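Side-chain contacts in nicotinate phosphoribosyltransferase (Vibrio cholerae, PDB 4HL7), which probably catalyses the ATP-dependent synthesis of nicotinate ribonucleotide from nicotinate and phosphoribosyl diphosphate, a step of NAD(+) biosynthesis: residues Ser15-Asp20 with Asp72-Tyr77; Lys23-Gln28 with Ser214-Ala219; Ala29-Tyr34 with Ala87-Ser92. All blocks are in the same frame, centred on the assembly; numbering follows the deposited sequence.

Contact 1: residues Ser15-Asp20 with Asp72-Tyr77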
ATOM      1  N   SER A  15     -12.688   6.769 -10.673  1.00 23.85           N
ATOM      2  CA  SER A  15     -13.919   6.101 -10.152  1.00 23.80           C
ATOM      3  C   SER A  15     -13.608   5.686  -8.730  1.00 22.65           C
ATOM      4  O   SER A  15     -12.456   5.811  -8.286  1.00 21.50           O
ATOM      5  CB  SER A  15     -14.299   4.862 -10.975  1.00 23.90           C
ATOM      6  OG  SER A  15     -13.487   3.714 -10.670  1.00 23.86           O
ATOM      7  N   LEU A  16     -14.597   5.162  -8.000  1.00 20.22           N
ATOM      8  CA  LEU A  16     -14.299   4.699  -6.629  1.00 22.04           C
ATOM      9  C   LEU A  16     -13.650   3.317  -6.650  1.00 19.95           C
ATOM     10  O   LEU A  16     -13.399   2.717  -5.582  1.00 20.43           O
ATOM     11  CB  LEU A  16     -15.576   4.687  -5.751  1.00 23.50           C
ATOM     12  CG  LEU A  16     -16.082   6.033  -5.177  1.00 25.55           C
ATOM     13  CD1 LEU A  16     -17.281   5.804  -4.263  1.00 20.47           C
ATOM     14  CD2 LEU A  16     -14.987   6.825  -4.441  1.00 28.16           C
ATOM     15  N   LEU A  17     -13.379   2.789  -7.855  1.00 18.72           N
ATOM     16  CA  LEU A  17     -12.521   1.584  -7.983  1.00 19.20           C
ATOM     17  C   LEU A  17     -11.031   1.945  -8.255  1.00 18.17           C
ATOM     18  O   LEU A  17     -10.130   1.058  -8.229  1.00 15.46           O
ATOM     19  CB  LEU A  17     -13.041   0.681  -9.150  1.00 19.85           C
ATOM     20  CG  LEU A  17     -14.416   0.021  -8.898  1.00 22.91           C
ATOM     21  CD1 LEU A  17     -14.729  -0.894 -10.081  1.00 24.71           C
ATOM     22  CD2 LEU A  17     -14.377  -0.771  -7.583  1.00 23.46           C
ATOM     23  N   ASP A  18     -10.784   3.242  -8.501  1.00 18.06           N
ATOM     24  CA  ASP A  18      -9.431   3.749  -8.750  1.00 17.86           C
ATOM     25  C   ASP A  18      -8.650   3.892  -7.458  1.00 17.69           C
ATOM     26  O   ASP A  18      -8.368   5.036  -7.003  1.00 17.79           O
ATOM     27  CB  ASP A  18      -9.532   5.108  -9.455  1.00 18.26           C
ATOM     28  CG  ASP A  18      -8.194   5.623  -9.962  1.00 18.78           C
ATOM     29  OD1 ASP A  18      -7.192   4.879  -9.973  1.00 19.64           O
ATOM     30  OD2 ASP A  18      -8.131   6.811 -10.295  1.00 20.20           O
ATOM     31  N   LEU A  19      -8.318   2.749  -6.860  1.00 17.55           N
ATOM     32  CA  LEU A  19      -7.680   2.658  -5.570  1.00 16.78           C
ATOM     33  C   LEU A  19      -7.125   1.259  -5.413  1.00 16.48           C
ATOM     34  O   LEU A  19      -7.444   0.377  -6.263  1.00 16.79           O
ATOM     35  CB  LEU A  19      -8.672   2.993  -4.406  1.00 17.69           C
ATOM     36  CG  LEU A  19     -10.146   2.535  -4.495  1.00 16.82           C
ATOM     37  CD1 LEU A  19     -10.283   1.023  -4.409  1.00 19.44           C
ATOM     38  CD2 LEU A  19     -10.907   3.203  -3.329  1.00 17.93           C
ATOM     39  N   ASP A  20      -6.331   1.025  -4.346  1.00 16.69           N
ATOM     40  CA  ASP A  20      -5.805  -0.361  -4.130  1.00 16.58           C
ATOM     41  C   ASP A  20      -6.939  -1.263  -3.709  1.00 17.52           C
ATOM     42  O   ASP A  20      -7.676  -0.943  -2.782  1.00 16.38           O
ATOM     43  CB  ASP A  20      -4.719  -0.348  -3.057  1.00 20.09           C
ATOM     44  CG  ASP A  20      -3.381   0.265  -3.565  1.00 24.33           C
ATOM     45  OD1 ASP A  20      -3.163   0.371  -4.810  1.00 30.19           O
ATOM     46  OD2 ASP A  20      -2.549   0.591  -2.688  1.00 29.47           O
ATOM     47  N   ASP A  72     -23.733   1.051 -10.735  1.00 34.75           N
ATOM     48  CA  ASP A  72     -24.136  -0.361 -10.793  1.00 37.72           C
ATOM     49  C   ASP A  72     -23.099  -1.179 -11.527  1.00 32.71           C
ATOM     50  O   ASP A  72     -22.822  -2.319 -11.133  1.00 31.55           O
ATOM     51  CB  ASP A  72     -25.545  -0.529 -11.401  1.00 44.91           C
ATOM     52  CG  ASP A  72     -26.581   0.170 -10.590  1.00 51.51           C
ATOM     53  OD1 ASP A  72     -27.194   1.116 -11.128  1.00 65.33           O
ATOM     54  OD2 ASP A  72     -26.734  -0.180  -9.382  1.00 59.16           O
ATOM     55  N   ALA A  73     -22.464  -0.565 -12.523  1.00 31.39           N
ATOM     56  CA  ALA A  73     -21.399  -1.190 -13.241  1.00 30.07           C
ATOM     57  C   ALA A  73     -20.167  -1.474 -12.388  1.00 30.83           C
ATOM     58  O   ALA A  73     -19.491  -2.480 -12.626  1.00 32.53           O
ATOM     59  CB  ALA A  73     -21.001  -0.377 -14.465  1.00 35.94           C
ATOM     60  N   ASP A  74     -19.841  -0.585 -11.438  1.00 26.91           N
ATOM     61  CA  ASP A  74     -18.743  -0.868 -10.519  1.00 25.05           C
ATOM     62  C   ASP A  74     -19.097  -2.076  -9.686  1.00 24.94           C
ATOM     63  O   ASP A  74     -18.240  -2.945  -9.402  1.00 25.01           O
ATOM     64  CB  ASP A  74     -18.513   0.307  -9.571  1.00 26.29           C
ATOM     65  CG  ASP A  74     -18.010   1.566 -10.289  1.00 26.67           C
ATOM     66  OD1 ASP A  74     -17.459   1.461 -11.393  1.00 26.78           O
ATOM     67  OD2 ASP A  74     -18.229   2.657  -9.751  1.00 27.03           O
ATOM     68  N   ILE A  75     -20.331  -2.098  -9.205  1.00 24.00           N
ATOM     69  CA  ILE A  75     -20.783  -3.184  -8.314  1.00 25.10           C
ATOM     70  C   ILE A  75     -20.835  -4.527  -9.066  1.00 24.32           C
ATOM     71  O   ILE A  75     -20.402  -5.589  -8.513  1.00 24.42           O
ATOM     72  CB  ILE A  75     -22.120  -2.868  -7.625  1.00 28.44           C
ATOM     73  CG1 ILE A  75     -22.006  -1.555  -6.823  1.00 29.00           C
ATOM     74  CG2 ILE A  75     -22.504  -3.978  -6.637  1.00 26.91           C
ATOM     75  CD1 ILE A  75     -21.058  -1.619  -5.651  1.00 29.99           C
ATOM     76  N   HIS A  76     -21.342  -4.486 -10.292  1.00 27.06           N
ATOM     77  CA  HIS A  76     -21.374  -5.654 -11.195  1.00 27.58           C
ATOM     78  C   HIS A  76     -19.962  -6.152 -11.397  1.00 27.08           C
ATOM     79  O   HIS A  76     -19.695  -7.378 -11.351  1.00 26.10           O
ATOM     80  CB  HIS A  76     -22.004  -5.314 -12.563  1.00 31.23           C
ATOM     81  CG  HIS A  76     -23.523  -5.039 -12.514  1.00 36.75           C
ATOM     82  ND1 HIS A  76     -24.374  -5.685 -11.643  1.00 40.48           N
ATOM     83  CD2 HIS A  76     -24.336  -4.161 -13.278  1.00 38.15           C
ATOM     84  CE1 HIS A  76     -25.658  -5.244 -11.848  1.00 37.89           C
ATOM     85  NE2 HIS A  76     -25.635  -4.312 -12.836  1.00 35.41           N
ATOM     86  N   TYR A  77     -19.017  -5.231 -11.595  1.00 25.04           N
ATOM     87  CA  TYR A  77     -17.610  -5.635 -11.774  1.00 23.54           C
ATOM     88  C   TYR A  77     -17.098  -6.391 -10.525  1.00 23.18           C
ATOM     89  O   TYR A  77     -16.524  -7.476 -10.635  1.00 24.58           O
ATOM     90  CB  TYR A  77     -16.684  -4.427 -12.100  1.00 22.79           C
ATOM     91  CG  TYR A  77     -15.214  -4.836 -12.020  1.00 22.45           C
ATOM     92  CD1 TYR A  77     -14.436  -4.527 -10.895  1.00 24.13           C
ATOM     93  CD2 TYR A  77     -14.635  -5.577 -13.052  1.00 24.73           C
ATOM     94  CE1 TYR A  77     -13.110  -4.959 -10.789  1.00 23.73           C
ATOM     95  CE2 TYR A  77     -13.306  -6.002 -12.968  1.00 23.56           C
ATOM     96  CZ  TYR A  77     -12.552  -5.689 -11.843  1.00 22.93           C
ATOM     97  OH  TYR A  77     -11.250  -6.108 -11.763  1.00 21.91           O
TER
HETATM   98  O   HOH W   1     -17.232   4.955  -9.119  1.00 25.43           O
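Leu-17 gives up more surface than any other residue of the contact, its end touching both Asp-74 and Tyr-77 of helix 72-81. One methyl does most of the touching: CD1 of Leu-17 lies 3.7 Å from CD1 of Tyr-77 and 3.8 Å from OD1 of Asp-74. Against Tyr-77 the methyl arrives obliquely at the ring carbon next to CG. Against Asp-74 the two side chains run past one another in opposite directions, CB of Asp-74 being 4.0 Å from CD1 of Leu-17, so that the hydrocarbon part of the aspartate takes a share in the packing.

Three residues apart, Asp-74 and Tyr-77 sit on the same flank of the helix. Tyr-77 sends its CG anti to the backbone N (chi1 169°), whereas Asp-74 keeps CG beside its own N, and the leucine methyl meets both. The segment Ser-15 to Asp-20 is the irregular lead-in to helix 21-33, and the contact joins it to helix 72-81 within the N-terminal part of the enzyme. A type I turn from Ser-15 to Asp-18 shapes this lead-in, with an ST turn superimposed: OG of Ser-15 accepts from N of Leu-17 at 3.0 Å, which helps to fix the backbone from which the leucine projects.

Although it lies against a leucine, the carboxylate of Asp-74 is well provided for. OD1 forms a salt bridge with Arg-220 of helix 216-222, which probably favours the charged form of this buried acid. OD2 accepts from a water at 2.6 Å, and the same water accepts from N of Leu-16 at 2.9 Å, a one-water bridge between the turn and the helix. Tyr-77 also packs on Tyr-216, Ala-219 and Arg-220 of helix 216-222.

Contact 2: residues Lys23-Gln28 with Ser214-Ala219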
ATOM      1  N   LYS A  23      -8.103  -2.111  -0.119  1.00 15.77           N
ATOM      2  CA  LYS A  23      -8.844  -1.159   0.685  1.00 14.70           C
ATOM      3  C   LYS A  23     -10.308  -1.510   0.702  1.00 14.89           C
ATOM      4  O   LYS A  23     -10.948  -1.507   1.781  1.00 15.21           O
ATOM      5  CB  LYS A  23      -8.609   0.301   0.180  1.00 16.25           C
ATOM      6  CG  LYS A  23      -7.153   0.693   0.346  1.00 15.99           C
ATOM      7  CD  LYS A  23      -6.900   1.788   1.376  1.00 18.38           C
ATOM      8  CE  LYS A  23      -6.934   1.277   2.786  1.00 17.62           C
ATOM      9  NZ  LYS A  23      -6.601   2.385   3.743  1.00 16.80           N
ATOM     10  N   ILE A  24     -10.849  -1.849  -0.457  1.00 15.21           N
ATOM     11  CA  ILE A  24     -12.234  -2.332  -0.530  1.00 14.80           C
ATOM     12  C   ILE A  24     -12.362  -3.682   0.161  1.00 15.43           C
ATOM     13  O   ILE A  24     -13.356  -3.970   0.878  1.00 15.59           O
ATOM     14  CB  ILE A  24     -12.740  -2.399  -2.010  1.00 15.93           C
ATOM     15  CG1 ILE A  24     -13.091  -0.959  -2.471  1.00 16.74           C
ATOM     16  CG2 ILE A  24     -14.018  -3.277  -2.136  1.00 16.04           C
ATOM     17  CD1 ILE A  24     -13.627  -0.876  -3.918  1.00 17.43           C
ATOM     18  N   ASN A  25     -11.376  -4.547  -0.068  1.00 15.96           N
ATOM     19  CA  ASN A  25     -11.455  -5.832   0.556  1.00 15.60           C
ATOM     20  C   ASN A  25     -11.452  -5.729   2.091  1.00 14.88           C
ATOM     21  O   ASN A  25     -12.315  -6.334   2.761  1.00 16.00           O
ATOM     22  CB  ASN A  25     -10.334  -6.729   0.029  1.00 16.87           C
ATOM     23  CG  ASN A  25     -10.416  -6.930  -1.458  1.00 19.18           C
ATOM     24  OD1 ASN A  25     -11.446  -6.601  -2.120  1.00 19.21           O
ATOM     25  ND2 ASN A  25      -9.299  -7.442  -2.039  1.00 23.33           N
HETATM   26  N   MSE A  26     -10.532  -4.931   2.654  1.00 14.37           N
HETATM   27  CA  MSE A  26     -10.469  -4.733   4.074  1.00 15.01           C
HETATM   28  C   MSE A  26     -11.724  -4.009   4.526  1.00 15.36           C
HETATM   29  O   MSE A  26     -12.228  -4.280   5.610  1.00 14.57           O
HETATM   30  CB  MSE A  26      -9.201  -3.932   4.397  1.00 15.81           C
HETATM   31  CG  MSE A  26      -8.867  -3.975   5.839  1.00 20.95           C
HETATM   32 SE   MSE A  26      -7.017  -3.222   5.871  1.00 32.35          SE
HETATM   33  CE  MSE A  26      -6.040  -3.774   4.688  1.00 15.48           C
HETATM   34  N   MSE A  27     -12.296  -3.152   3.685  1.00 15.23           N
HETATM   35  CA  MSE A  27     -13.577  -2.529   4.093  1.00 14.63           C
HETATM   36  C   MSE A  27     -14.656  -3.565   4.341  1.00 14.59           C
HETATM   37  O   MSE A  27     -15.501  -3.420   5.249  1.00 15.91           O
HETATM   38  CB  MSE A  27     -14.012  -1.560   2.977  1.00 14.48           C
HETATM   39  CG  MSE A  27     -15.258  -0.765   3.441  1.00 17.74           C
HETATM   40 SE   MSE A  27     -15.719   0.404   1.910  1.00 22.28          SE
HETATM   41  CE  MSE A  27     -17.364   1.299   2.486  1.00 21.28           C
ATOM     42  N   GLN A  28     -14.692  -4.615   3.527  1.00 16.43           N
ATOM     43  CA  GLN A  28     -15.618  -5.721   3.826  1.00 17.57           C
ATOM     44  C   GLN A  28     -15.372  -6.348   5.165  1.00 17.33           C
ATOM     45  O   GLN A  28     -16.354  -6.656   5.916  1.00 16.80           O
ATOM     46  CB  GLN A  28     -15.689  -6.814   2.736  1.00 18.74           C
ATOM     47  CG  GLN A  28     -16.405  -8.062   3.313  1.00 22.63           C
ATOM     48  CD  GLN A  28     -16.829  -9.017   2.271  1.00 25.96           C
ATOM     49  OE1 GLN A  28     -17.598  -8.661   1.365  1.00 31.89           O
ATOM     50  NE2 GLN A  28     -16.309 -10.235   2.341  1.00 30.08           N
ATOM     51  N   SER A 214      -2.834  -3.919  -8.354  1.00 19.05           N
ATOM     52  CA  SER A 214      -3.663  -3.672  -7.183  1.00 17.41           C
ATOM     53  C   SER A 214      -4.842  -2.733  -7.472  1.00 16.31           C
ATOM     54  O   SER A 214      -5.746  -2.656  -6.668  1.00 17.62           O
ATOM     55  CB  SER A 214      -2.827  -3.088  -6.031  1.00 19.00           C
ATOM     56  OG  SER A 214      -2.319  -1.841  -6.473  1.00 19.37           O
ATOM     57  N   ASN A 215      -4.834  -2.037  -8.620  1.00 16.88           N
ATOM     58  CA  ASN A 215      -5.859  -1.065  -8.901  1.00 16.11           C
ATOM     59  C   ASN A 215      -7.123  -1.734  -9.530  1.00 16.59           C
ATOM     60  O   ASN A 215      -7.046  -2.259 -10.632  1.00 18.31           O
ATOM     61  CB  ASN A 215      -5.261   0.009  -9.817  1.00 17.19           C
ATOM     62  CG  ASN A 215      -6.191   1.194 -10.014  1.00 18.62           C
ATOM     63  OD1 ASN A 215      -7.297   1.045 -10.520  1.00 20.50           O
ATOM     64  ND2 ASN A 215      -5.761   2.362  -9.559  1.00 17.91           N
ATOM     65  N   TYR A 216      -8.271  -1.675  -8.833  1.00 16.72           N
ATOM     66  CA  TYR A 216      -9.505  -2.320  -9.349  1.00 17.39           C
ATOM     67  C   TYR A 216      -9.928  -1.682 -10.673  1.00 18.02           C
ATOM     68  O   TYR A 216     -10.335  -2.385 -11.658  1.00 18.82           O
ATOM     69  CB  TYR A 216     -10.668  -2.183  -8.323  1.00 18.19           C
ATOM     70  CG  TYR A 216     -10.841  -3.396  -7.408  1.00 17.33           C
ATOM     71  CD1 TYR A 216     -10.748  -4.685  -7.920  1.00 19.24           C
ATOM     72  CD2 TYR A 216     -11.122  -3.232  -6.041  1.00 17.72           C
ATOM     73  CE1 TYR A 216     -10.925  -5.816  -7.091  1.00 18.05           C
ATOM     74  CE2 TYR A 216     -11.307  -4.336  -5.193  1.00 16.81           C
ATOM     75  CZ  TYR A 216     -11.248  -5.632  -5.736  1.00 19.12           C
ATOM     76  OH  TYR A 216     -11.402  -6.762  -4.901  1.00 20.27           O
ATOM     77  N   HIS A 217      -9.908  -0.360 -10.714  1.00 17.86           N
ATOM     78  CA  HIS A 217     -10.341   0.359 -11.933  1.00 19.03           C
ATOM     79  C   HIS A 217      -9.576  -0.039 -13.171  1.00 19.15           C
ATOM     80  O   HIS A 217     -10.170  -0.274 -14.267  1.00 20.16           O
ATOM     81  CB  HIS A 217     -10.233   1.871 -11.719  1.00 18.06           C
ATOM     82  CG  HIS A 217     -10.724   2.682 -12.892  1.00 21.08           C
ATOM     83  ND1 HIS A 217     -11.980   3.127 -12.984  1.00 21.07           N
ATOM     84  CD2 HIS A 217     -10.077   3.097 -14.050  1.00 20.03           C
ATOM     85  CE1 HIS A 217     -12.141   3.805 -14.131  1.00 22.79           C
ATOM     86  NE2 HIS A 217     -10.980   3.802 -14.778  1.00 23.65           N
ATOM     87  N   PHE A 218      -8.262  -0.137 -13.033  1.00 18.62           N
ATOM     88  CA  PHE A 218      -7.386  -0.502 -14.168  1.00 19.97           C
ATOM     89  C   PHE A 218      -7.364  -2.020 -14.374  1.00 20.90           C
ATOM     90  O   PHE A 218      -7.179  -2.451 -15.495  1.00 21.17           O
ATOM     91  CB  PHE A 218      -5.957   0.081 -13.964  1.00 19.23           C
ATOM     92  CG  PHE A 218      -5.895   1.581 -14.159  1.00 18.64           C
ATOM     93  CD1 PHE A 218      -6.466   2.174 -15.300  1.00 21.48           C
ATOM     94  CD2 PHE A 218      -5.310   2.416 -13.182  1.00 19.10           C
ATOM     95  CE1 PHE A 218      -6.498   3.570 -15.461  1.00 21.35           C
ATOM     96  CE2 PHE A 218      -5.305   3.789 -13.356  1.00 19.90           C
ATOM     97  CZ  PHE A 218      -5.901   4.378 -14.479  1.00 20.62           C
ATOM     98  N   ALA A 219      -7.620  -2.810 -13.321  1.00 18.41           N
ATOM     99  CA  ALA A 219      -7.846  -4.271 -13.498  1.00 17.97           C
ATOM    100  C   ALA A 219      -9.047  -4.476 -14.440  1.00 19.95           C
ATOM    101  O   ALA A 219      -8.968  -5.230 -15.404  1.00 22.99           O
ATOM    102  CB  ALA A 219      -8.065  -4.983 -12.165  1.00 17.44           C
TER
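Tyr-216 reaches from the first turn of helix 216-222 to the side of helix 21-33, meeting Ile-24 beside its ring and Asn-25 at its hydroxyl. Its CB bond already points toward the opposing helix. Further out, CD2 of Tyr-216 lies 4.0 Å from CD1 of Ile-24, and CE2 of Tyr-216 is equally far, 4.0 Å, from CB of Ile-24. That CB lies at the ring edge, near its plane, while the extended CG1 branch of the isoleucine (chi2 -179°) brings CD1 to the inner carbon from out of the plane.

Helix 216-222 starts with an N-cap, Asn-215: its OD1 accepts from N of Phe-218 at 2.9 Å, the donor standing above the amide plane. The two helices belong to the two parts of the fold, helix 21-33 to the N-terminal domain and helix 216-222 to the part related to TIM barrels, where it follows strand 210-213 of the parallel sheet.

At the tip, OH of Tyr-216 donates to OD1 of Asn-25 at 2.8 Å. The bond uses a carbonyl lone pair, with a C=O...O angle of 120°, and the amide plane stands 72° from the ring, whose own plane contains the acceptor.

Contact 3: residues Ala29-Tyr34 with Ala87-Ser92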
ATOM      1  N   ALA A  29     -14.103  -6.585   5.519  1.00 16.27           N
ATOM      2  CA  ALA A  29     -13.833  -7.274   6.787  1.00 16.26           C
ATOM      3  C   ALA A  29     -14.198  -6.382   7.965  1.00 17.03           C
ATOM      4  O   ALA A  29     -14.747  -6.811   8.985  1.00 15.28           O
ATOM      5  CB  ALA A  29     -12.352  -7.692   6.890  1.00 16.45           C
ATOM      6  N   ILE A  30     -13.965  -5.098   7.786  1.00 14.92           N
ATOM      7  CA  ILE A  30     -14.275  -4.079   8.853  1.00 15.03           C
ATOM      8  C   ILE A  30     -15.816  -3.948   8.937  1.00 15.58           C
ATOM      9  O   ILE A  30     -16.398  -3.868  10.058  1.00 15.11           O
ATOM     10  CB  ILE A  30     -13.639  -2.709   8.501  1.00 15.17           C
ATOM     11  CG1 ILE A  30     -12.110  -2.841   8.612  1.00 16.69           C
ATOM     12  CG2 ILE A  30     -14.119  -1.579   9.469  1.00 16.99           C
ATOM     13  CD1 ILE A  30     -11.385  -1.754   7.813  1.00 15.58           C
ATOM     14  N   HIS A  31     -16.475  -3.942   7.794  1.00 15.79           N
ATOM     15  CA  HIS A  31     -17.976  -3.905   7.734  1.00 17.63           C
ATOM     16  C   HIS A  31     -18.554  -5.060   8.544  1.00 18.11           C
ATOM     17  O   HIS A  31     -19.508  -4.888   9.310  1.00 17.59           O
ATOM     18  CB  HIS A  31     -18.413  -3.932   6.252  1.00 17.37           C
ATOM     19  CG  HIS A  31     -19.843  -4.232   6.013  1.00 19.58           C
ATOM     20  ND1 HIS A  31     -20.784  -3.263   5.910  1.00 19.80           N
ATOM     21  CD2 HIS A  31     -20.499  -5.449   5.750  1.00 19.04           C
ATOM     22  CE1 HIS A  31     -21.984  -3.826   5.636  1.00 21.47           C
ATOM     23  NE2 HIS A  31     -21.806  -5.160   5.538  1.00 23.02           N
ATOM     24  N   HIS A  32     -17.948  -6.223   8.387  1.00 17.01           N
ATOM     25  CA  HIS A  32     -18.450  -7.431   9.007  1.00 18.04           C
ATOM     26  C   HIS A  32     -18.202  -7.462  10.490  1.00 17.82           C
ATOM     27  O   HIS A  32     -19.143  -7.737  11.279  1.00 18.31           O
ATOM     28  CB  HIS A  32     -17.796  -8.648   8.320  1.00 20.00           C
ATOM     29  CG  HIS A  32     -18.370  -9.954   8.787  1.00 21.29           C
ATOM     30  ND1 HIS A  32     -19.532 -10.458   8.289  1.00 26.13           N
ATOM     31  CD2 HIS A  32     -17.940 -10.834   9.781  1.00 22.42           C
ATOM     32  CE1 HIS A  32     -19.816 -11.615   8.921  1.00 27.55           C
ATOM     33  NE2 HIS A  32     -18.855 -11.832   9.858  1.00 26.18           N
ATOM     34  N   PHE A  33     -16.980  -7.171  10.931  1.00 15.30           N
ATOM     35  CA  PHE A  33     -16.570  -7.393  12.347  1.00 14.73           C
ATOM     36  C   PHE A  33     -16.630  -6.123  13.211  1.00 15.10           C
ATOM     37  O   PHE A  33     -16.725  -6.209  14.451  1.00 15.64           O
ATOM     38  CB  PHE A  33     -15.127  -7.986  12.407  1.00 17.40           C
ATOM     39  CG  PHE A  33     -15.062  -9.459  12.065  1.00 18.49           C
ATOM     40  CD1 PHE A  33     -15.796 -10.371  12.804  1.00 21.80           C
ATOM     41  CD2 PHE A  33     -14.191  -9.935  11.058  1.00 20.48           C
ATOM     42  CE1 PHE A  33     -15.734 -11.735  12.512  1.00 24.93           C
ATOM     43  CE2 PHE A  33     -14.114 -11.294  10.756  1.00 20.53           C
ATOM     44  CZ  PHE A  33     -14.889 -12.187  11.488  1.00 22.49           C
ATOM     45  N   TYR A  34     -16.422  -4.976  12.582  1.00 14.36           N
ATOM     46  CA  TYR A  34     -16.078  -3.729  13.310  1.00 14.79           C
ATOM     47  C   TYR A  34     -16.856  -2.530  12.757  1.00 15.26           C
ATOM     48  O   TYR A  34     -16.304  -1.456  12.558  1.00 14.85           O
ATOM     49  CB  TYR A  34     -14.535  -3.436  13.226  1.00 15.58           C
ATOM     50  CG  TYR A  34     -13.707  -4.600  13.703  1.00 17.10           C
ATOM     51  CD1 TYR A  34     -12.725  -5.159  12.879  1.00 15.75           C
ATOM     52  CD2 TYR A  34     -13.882  -5.100  14.990  1.00 17.25           C
ATOM     53  CE1 TYR A  34     -12.010  -6.298  13.290  1.00 16.36           C
ATOM     54  CE2 TYR A  34     -13.199  -6.228  15.434  1.00 19.63           C
ATOM     55  CZ  TYR A  34     -12.240  -6.793  14.569  1.00 16.78           C
ATOM     56  OH  TYR A  34     -11.516  -7.888  14.991  1.00 18.28           O
ATOM     57  N   ALA A  87     -22.355 -10.486  -1.126  1.00 24.54           N
ATOM     58  CA  ALA A  87     -23.471  -9.739  -1.749  1.00 24.88           C
ATOM     59  C   ALA A  87     -24.073  -8.636  -0.821  1.00 23.60           C
ATOM     60  O   ALA A  87     -24.463  -7.549  -1.312  1.00 25.16           O
ATOM     61  CB  ALA A  87     -24.558 -10.715  -2.182  1.00 25.95           C
ATOM     62  N   THR A  88     -24.235  -8.932   0.467  1.00 23.10           N
ATOM     63  CA  THR A  88     -24.759  -7.956   1.431  1.00 24.84           C
ATOM     64  C   THR A  88     -23.848  -6.742   1.536  1.00 25.81           C
ATOM     65  O   THR A  88     -24.331  -5.590   1.584  1.00 25.77           O
ATOM     66  CB  THR A  88     -25.002  -8.515   2.855  1.00 25.76           C
ATOM     67  OG1 THR A  88     -23.828  -9.191   3.334  1.00 25.70           O
ATOM     68  CG2 THR A  88     -26.231  -9.491   2.844  1.00 26.53           C
ATOM     69  N   PHE A  89     -22.547  -6.977   1.564  1.00 21.75           N
ATOM     70  CA  PHE A  89     -21.605  -5.840   1.583  1.00 20.38           C
ATOM     71  C   PHE A  89     -21.693  -5.035   0.281  1.00 20.61           C
ATOM     72  O   PHE A  89     -21.729  -3.787   0.314  1.00 20.16           O
ATOM     73  CB  PHE A  89     -20.147  -6.280   1.879  1.00 20.28           C
ATOM     74  CG  PHE A  89     -19.132  -5.201   1.601  1.00 19.32           C
ATOM     75  CD1 PHE A  89     -19.032  -4.064   2.468  1.00 18.46           C
ATOM     76  CD2 PHE A  89     -18.292  -5.285   0.516  1.00 19.11           C
ATOM     77  CE1 PHE A  89     -18.054  -3.090   2.241  1.00 18.81           C
ATOM     78  CE2 PHE A  89     -17.358  -4.257   0.259  1.00 18.61           C
ATOM     79  CZ  PHE A  89     -17.231  -3.198   1.143  1.00 18.17           C
ATOM     80  N   LEU A  90     -21.728  -5.715  -0.861  1.00 18.61           N
ATOM     81  CA  LEU A  90     -21.747  -4.978  -2.133  1.00 19.84           C
ATOM     82  C   LEU A  90     -23.051  -4.174  -2.256  1.00 21.55           C
ATOM     83  O   LEU A  90     -23.049  -3.070  -2.813  1.00 17.02           O
ATOM     84  CB  LEU A  90     -21.611  -5.896  -3.343  1.00 19.78           C
ATOM     85  CG  LEU A  90     -20.204  -6.547  -3.437  1.00 19.36           C
ATOM     86  CD1 LEU A  90     -19.987  -7.404  -4.654  1.00 20.85           C
ATOM     87  CD2 LEU A  90     -19.182  -5.400  -3.523  1.00 20.19           C
ATOM     88  N   GLN A  91     -24.164  -4.754  -1.782  1.00 23.12           N
ATOM     89  CA  GLN A  91     -25.440  -3.985  -1.790  1.00 25.95           C
ATOM     90  C   GLN A  91     -25.353  -2.688  -0.950  1.00 23.17           C
ATOM     91  O   GLN A  91     -25.890  -1.646  -1.370  1.00 23.82           O
ATOM     92  CB  GLN A  91     -26.649  -4.885  -1.389  1.00 26.93           C
ATOM     93  CG  GLN A  91     -26.972  -5.863  -2.519  1.00 29.10           C
ATOM     94  N   SER A  92     -24.654  -2.750   0.175  1.00 22.64           N
ATOM     95  CA  SER A  92     -24.448  -1.567   1.023  1.00 23.92           C
ATOM     96  C   SER A  92     -23.614  -0.475   0.307  1.00 24.00           C
ATOM     97  O   SER A  92     -23.843   0.716   0.535  1.00 24.76           O
ATOM     98  CB  SER A  92     -23.925  -1.937   2.429  1.00 25.40           C
ATOM     99  OG  SER A  92     -22.506  -2.043   2.471  1.00 28.60           O
TER
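His-31 and Phe-89 form an edge-to-face aromatic pair, the phenyl edge being directed at the imidazole face. The centroids are 5.2 Å apart and the planes make an angle of 63°, somewhat short of a perpendicular T. CD1 of Phe-89 is the leading atom, 3.6 Å from CG of His-31 and displaced toward the rim of the imidazole on the CG side. Both side chains leave their helices with CG anti to N (chi1 166° in His-31, 167° in Phe-89), and the first bond of His-31 points toward helix 87-93.

Van der Waals contact extends the pair in two directions. CB of His-31 rests 3.8 Å from CD1 of Phe-89, while the outer part of the imidazole passes over the helix itself, its NE2 4.0 Å from CA of Phe-89. In this way the C-terminal end of helix 21-33 is packed on the short helix 87-93, both of them in the N-terminal domain.

The polar groups look to other partners. OG of Ser-92 donates back to O of Phe-89 at 2.9 Å, and what it offers His-31 is an oblique approach, 3.7 Å from CE1 of His-31. ND1 of His-31 is hydrogen-bonded to Arg-126 of helix 125-128.

Contacts 2 and 3 use successive turns of helix 21-33, and contact 1 uses the loop leading into it, so the three follow one piece of chain. Contact 2 lies deepest, about 11 Å from the chain centre to its own centre, against about 18 Å for contact 1 and 21 Å for contact 3, where His-31 is partly exposed. Only contact 2 has a direct hydrogen bond across it; contact 1 combines apolar packing with a water bridge, and contact 3 relies on an aromatic pair. Contacts 1 and 2 adjoin through bonds from Ser-15 and Leu-17 to His-217, while Met-27 and Gln-28 pack on Phe-89 of contact 3.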